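Topoisomerase I-like protein (Leishmania donovani, PDB 2B9S) probably relaxes supercoiled DNA as the large subunit of a heterodimeric type IB topoisomerase, by transient nicking and resealing of one strand. Local coordinates at residues D[261-266]-D[279-284]; D[265-270]-D[341-346]. All blocks are in the same frame, centred on the assembly; numbering follows the deposited sequence.

The long helix 236-266 runs down to a tight turn at 266-269, and helix 272-287 folds back from it. Interaction 1 closes this short excursion, leaving 12 residues between 261-266 and 279-284. Interaction 2 starts from almost the same place, sharing Glu265 and Asp266, but spans 70 residues, including strands 313-315, 320-326 and 332-338, before 341-346 returns at the start of helix 341-351. Because interaction 2 starts inside the loop closed by interaction 1 and ends beyond it, the two closures cross. Their centres are about 9 Å apart and packed together: Val279 CG2 lies 3.5 Å from Leu346 CD1. Three helices of the catalytic core are thus joined around one apolar cluster.

Interaction 1 of 2, residues D[261-266]-D[279-284]; sequences ASYMED and VAMYFI
The hydroxyl of Tyr263 ends above the backbone of Tyr282, with OH 4.0 Å from Tyr282 CA, and it is hydrogen-bonded to Asp285 OD2 less than one turn further along the same helix. The setting is two consecutive helices of the catalytic core of the type IB topoisomerase fold, 236-266 and 272-287, packed across the turn that joins them. The backbones come nearest at Tyr263 and Tyr282, whose CA atoms are 7.3 Å apart. Tyr263 reaches across, and Met281 and Tyr282 pack on it. Tyr263 CG sits between the backbone N and the carbonyl carbon (chi1 70°), which sends the ring out from its own helix to lie against the neighbouring one. Tyr282 CA is 3.8 Å above one ring face, displaced toward the rim, so that face rests on main chain. The Tyr282 side chain runs past Tyr263 and presents its ring edge, with CD1 3.8 Å from Tyr263 CE1; it also packs on Val339 and Val343, and its hydroxyl makes a weak hydrogen bond with Leu340 N. On the Met281 side, the thioether chain packs obliquely on the ring and CB of Tyr263. Met281 also has its first torsion between N and the carbonyl carbon (chi1 59°), and a bend at chi3 (-90°) curls its methyl back toward Tyr263. The Tyr263 ring is buried against Met281 and Tyr282, while its hydroxyl is satisfied by Asp285, a combination that should restrict its rotation. Two methionine carbons share one corner of the ring: CG and CE of Met281 each lie 3.8 Å from Tyr263 CD2.

Interaction 2 of 2, residues D[265-270]-D[341-346]; sequences EDFKSN and PEVYAL
From Asp266 to Ser269 the backbone makes a type I beta turn at the foot of the long helix that carries Glu265, closed by Ser269 N donating to Asp266 O at 3.0 Å, while 341-346 forms the first turns of helix 341-351. The two come nearest at Phe267 and Glu342, whose CA atoms are 7.0 Å apart. This is helix-terminus packing within the catalytic core, about 17 Å from the DNA at its nearest atom. Phe267, the second residue of the turn, carries the contact. With CG opposite the carbonyl carbon (chi1 -72°), its ring projects toward the new helix. Val343 presses one methyl onto a ring face near the outer end: CG2 stands 3.3 Å from Phe267 CZ, a tight approach. Leu346, one helical turn on, meets the inner part of the ring; its CD1 lies 3.7 Å from Phe267 CD1, and the two side chains cross at about a right angle. The same leucine methyl is 3.7 Å from Phe267 O, so it touches the turn's backbone as well. Leu340 and Ala278 add to the surroundings of the ring. With all three side chains buried, the attachment of the turn to helix 341-351 probably rests on shape and exclusion of water rather than on directional polar bonds, since the contact is between carbon groups.

Interaction 1 of 2, residues D[261-266]-D[279-284]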
loop_
_atom_site.group_PDB
_atom_site.type_symbol
_atom_site.label_atom_id
_atom_site.label_comp_id
_atom_site.label_asym_id
_atom_site.label_seq_id
_atom_site.Cartn_x
_atom_site.Cartn_y
_atom_site.Cartn_z
ATOM N N ALA D 261 18.688 14.923 -21.436
ATOM C CA ALA D 261 19.566 15.927 -21.995
ATOM C C ALA D 261 19.468 17.163 -21.118
ATOM O O ALA D 261 20.453 17.874 -20.921
ATOM C CB ALA D 261 19.157 16.248 -23.437
ATOM N N SER D 262 18.271 17.410 -20.592
ATOM C CA SER D 262 18.028 18.523 -19.666
ATOM C C SER D 262 18.759 18.364 -18.320
ATOM O O SER D 262 19.462 19.287 -17.893
ATOM C CB SER D 262 16.527 18.723 -19.454
ATOM O OG SER D 262 16.249 19.915 -18.741
ATOM N N TYR D 263 18.631 17.206 -17.665
ATOM C CA TYR D 263 19.348 17.018 -16.392
ATOM C C TYR D 263 20.864 16.839 -16.543
ATOM O O TYR D 263 21.625 17.179 -15.629
ATOM C CB TYR D 263 18.706 15.979 -15.450
ATOM C CG TYR D 263 18.766 14.493 -15.818
ATOM C CD1 TYR D 263 19.974 13.797 -15.866
ATOM C CD2 TYR D 263 17.585 13.769 -16.034
ATOM C CE1 TYR D 263 20.002 12.436 -16.173
ATOM C CE2 TYR D 263 17.603 12.408 -16.317
ATOM C CZ TYR D 263 18.803 11.749 -16.385
ATOM O OH TYR D 263 18.804 10.402 -16.675
ATOM N N MET D 264 21.301 16.348 -17.700
ATOM C CA MET D 264 22.741 16.256 -17.975
ATOM C C MET D 264 23.437 17.618 -18.155
ATOM O O MET D 264 24.629 17.753 -17.882
ATOM C CB MET D 264 23.026 15.316 -19.143
ATOM C CG MET D 264 23.215 13.880 -18.711
ATOM S SD MET D 264 23.279 12.812 -20.144
ATOM C CE MET D 264 21.802 11.805 -19.920
ATOM N N GLU D 265 22.683 18.610 -18.617
ATOM C CA GLU D 265 23.135 19.991 -18.634
ATOM C C GLU D 265 23.145 20.588 -17.215
ATOM O O GLU D 265 24.002 21.429 -16.899
ATOM C CB GLU D 265 22.269 20.830 -19.585
ATOM N N ASP D 266 22.202 20.150 -16.371
ATOM C CA ASP D 266 22.111 20.589 -14.972
ATOM C C ASP D 266 23.219 20.015 -14.083
ATOM O O ASP D 266 23.503 20.568 -13.019
ATOM C CB ASP D 266 20.767 20.214 -14.354
ATOM C CG ASP D 266 19.599 20.911 -14.996
ATOM O OD1 ASP D 266 19.779 21.991 -15.609
ATOM O OD2 ASP D 266 18.479 20.373 -14.867
ATOM N N VAL D 279 20.852 15.053 -10.094
ATOM C CA VAL D 279 21.280 13.725 -9.624
ATOM C C VAL D 279 20.075 12.913 -9.115
ATOM O O VAL D 279 20.005 11.688 -9.305
ATOM C CB VAL D 279 22.417 13.847 -8.565
ATOM C CG1 VAL D 279 22.845 12.499 -8.020
ATOM C CG2 VAL D 279 23.631 14.573 -9.178
ATOM N N ALA D 280 19.112 13.605 -8.499
ATOM C CA ALA D 280 17.912 12.948 -7.983
ATOM C C ALA D 280 17.083 12.424 -9.136
ATOM O O ALA D 280 16.642 11.261 -9.117
ATOM C CB ALA D 280 17.101 13.886 -7.099
ATOM N N MET D 281 16.882 13.255 -10.160
ATOM C CA MET D 281 16.132 12.771 -11.315
ATOM C C MET D 281 16.889 11.720 -12.144
ATOM O O MET D 281 16.282 10.828 -12.721
ATOM C CB MET D 281 15.448 13.903 -12.116
ATOM C CG MET D 281 16.298 14.971 -12.693
ATOM S SD MET D 281 15.295 16.439 -13.076
ATOM C CE MET D 281 14.798 16.090 -14.766
ATOM N N TYR D 282 18.215 11.778 -12.123
ATOM C CA TYR D 282 19.051 10.713 -12.657
ATOM C C TYR D 282 18.833 9.366 -11.943
ATOM O O TYR D 282 18.744 8.316 -12.603
ATOM C CB TYR D 282 20.520 11.125 -12.566
ATOM C CG TYR D 282 21.509 10.031 -12.904
ATOM C CD1 TYR D 282 21.816 9.721 -14.236
ATOM C CD2 TYR D 282 22.156 9.317 -11.894
ATOM C CE1 TYR D 282 22.729 8.717 -14.551
ATOM C CE2 TYR D 282 23.066 8.311 -12.193
ATOM C CZ TYR D 282 23.357 8.016 -13.530
ATOM O OH TYR D 282 24.270 7.021 -13.835
ATOM N N PHE D 283 18.789 9.395 -10.600
ATOM C CA PHE D 283 18.503 8.205 -9.797
ATOM C C PHE D 283 17.105 7.652 -10.032
ATOM O O PHE D 283 16.946 6.454 -10.171
ATOM C CB PHE D 283 18.680 8.457 -8.293
ATOM C CG PHE D 283 20.112 8.564 -7.846
ATOM C CD1 PHE D 283 21.162 8.156 -8.669
ATOM C CD2 PHE D 283 20.407 9.044 -6.580
ATOM C CE1 PHE D 283 22.484 8.265 -8.259
ATOM C CE2 PHE D 283 21.720 9.138 -6.146
ATOM C CZ PHE D 283 22.767 8.745 -6.998
ATOM N N ILE D 284 16.104 8.528 -10.039
ATOM C CA ILE D 284 14.699 8.150 -10.233
ATOM C C ILE D 284 14.476 7.553 -11.634
ATOM O O ILE D 284 13.775 6.537 -11.791
ATOM C CB ILE D 284 13.754 9.357 -9.978
ATOM C CG1 ILE D 284 13.779 9.750 -8.491
ATOM C CG2 ILE D 284 12.340 9.072 -10.461
ATOM C CD1 ILE D 284 13.095 11.066 -8.168
#

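Interaction 2 of 2, residues D[265-270]-D[341-346]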
loop_
_atom_site.group_PDB
_atom_site.type_symbol
_atom_site.label_atom_id
_atom_site.label_comp_id
_atom_site.label_asym_id
_atom_site.label_seq_id
_atom_site.Cartn_x
_atom_site.Cartn_y
_atom_site.Cartn_z
ATOM N N GLU D 265 22.683 18.610 -18.617
ATOM C CA GLU D 265 23.135 19.991 -18.634
ATOM C C GLU D 265 23.145 20.588 -17.215
ATOM O O GLU D 265 24.002 21.429 -16.899
ATOM C CB GLU D 265 22.269 20.830 -19.585
ATOM N N ASP D 266 22.202 20.150 -16.371
ATOM C CA ASP D 266 22.111 20.589 -14.972
ATOM C C ASP D 266 23.219 20.015 -14.083
ATOM O O ASP D 266 23.503 20.568 -13.019
ATOM C CB ASP D 266 20.767 20.214 -14.354
ATOM C CG ASP D 266 19.599 20.911 -14.996
ATOM O OD1 ASP D 266 19.779 21.991 -15.609
ATOM O OD2 ASP D 266 18.479 20.373 -14.867
ATOM N N PHE D 267 23.823 18.901 -14.498
ATOM C CA PHE D 267 24.992 18.371 -13.798
ATOM C C PHE D 267 26.083 19.430 -13.680
ATOM O O PHE D 267 26.830 19.453 -12.700
ATOM C CB PHE D 267 25.565 17.138 -14.502
ATOM C CG PHE D 267 24.716 15.908 -14.374
ATOM C CD1 PHE D 267 23.815 15.761 -13.313
ATOM C CD2 PHE D 267 24.829 14.874 -15.307
ATOM C CE1 PHE D 267 23.022 14.614 -13.197
ATOM C CE2 PHE D 267 24.039 13.724 -15.200
ATOM C CZ PHE D 267 23.131 13.597 -14.142
ATOM N N LYS D 268 26.161 20.310 -14.678
ATOM C CA LYS D 268 27.227 21.305 -14.740
ATOM C C LYS D 268 26.812 22.636 -14.114
ATOM O O LYS D 268 27.569 23.599 -14.165
ATOM C CB LYS D 268 27.734 21.488 -16.208
ATOM N N SER D 269 25.622 22.683 -13.510
ATOM C CA SER D 269 25.121 23.906 -12.875
ATOM C C SER D 269 25.952 24.346 -11.671
ATOM O O SER D 269 26.525 23.518 -10.958
ATOM C CB SER D 269 23.665 23.733 -12.452
ATOM O OG SER D 269 23.162 24.891 -11.800
ATOM N N ASN D 270 26.013 25.654 -11.444
ATOM C CA ASN D 270 26.644 26.178 -10.234
ATOM C C ASN D 270 25.595 26.471 -9.169
ATOM O O ASN D 270 25.923 26.819 -8.034
ATOM C CB ASN D 270 27.523 27.404 -10.530
ATOM C CG ASN D 270 26.713 28.646 -10.871
ATOM O OD1 ASN D 270 26.095 28.732 -11.941
ATOM N ND2 ASN D 270 26.726 29.628 -9.966
ATOM N N PRO D 341 30.614 9.397 -14.580
ATOM C CA PRO D 341 31.676 10.074 -13.810
ATOM C C PRO D 341 31.284 11.462 -13.289
ATOM O O PRO D 341 31.750 11.862 -12.230
ATOM C CB PRO D 341 32.856 10.170 -14.800
ATOM C CG PRO D 341 32.344 9.710 -16.124
ATOM C CD PRO D 341 31.082 8.931 -15.904
ATOM N N GLU D 342 30.441 12.179 -14.032
ATOM C CA GLU D 342 29.956 13.492 -13.634
ATOM C C GLU D 342 29.001 13.426 -12.432
ATOM O O GLU D 342 28.913 14.392 -11.674
ATOM C CB GLU D 342 29.287 14.200 -14.810
ATOM N N VAL D 343 28.295 12.298 -12.279
ATOM C CA VAL D 343 27.380 12.078 -11.157
ATOM C C VAL D 343 28.186 11.626 -9.947
ATOM O O VAL D 343 27.924 12.057 -8.819
ATOM C CB VAL D 343 26.246 11.055 -11.510
ATOM C CG1 VAL D 343 25.606 10.432 -10.260
ATOM C CG2 VAL D 343 25.190 11.718 -12.387
ATOM N N TYR D 344 29.174 10.770 -10.193
ATOM C CA TYR D 344 30.047 10.282 -9.134
ATOM C C TYR D 344 30.827 11.417 -8.465
ATOM O O TYR D 344 30.956 11.426 -7.236
ATOM C CB TYR D 344 30.977 9.188 -9.663
ATOM C CG TYR D 344 31.862 8.548 -8.607
ATOM C CD1 TYR D 344 33.042 9.183 -8.181
ATOM C CD2 TYR D 344 31.533 7.309 -8.045
ATOM C CE1 TYR D 344 33.867 8.608 -7.217
ATOM C CE2 TYR D 344 32.354 6.719 -7.088
ATOM C CZ TYR D 344 33.521 7.384 -6.679
ATOM O OH TYR D 344 34.346 6.833 -5.731
ATOM N N ALA D 345 31.314 12.370 -9.265
ATOM C CA ALA D 345 32.012 13.560 -8.767
ATOM C C ALA D 345 31.111 14.535 -7.987
ATOM O O ALA D 345 31.541 15.133 -6.991
ATOM C CB ALA D 345 32.678 14.284 -9.918
ATOM N N LEU D 346 29.889 14.730 -8.482
ATOM C CA LEU D 346 28.838 15.478 -7.790
ATOM C C LEU D 346 28.515 14.871 -6.411
ATOM O O LEU D 346 28.420 15.595 -5.436
ATOM C CB LEU D 346 27.583 15.539 -8.657
ATOM C CG LEU D 346 27.514 16.591 -9.773
ATOM C CD1 LEU D 346 26.273 16.420 -10.645
ATOM C CD2 LEU D 346 27.586 18.004 -9.228
#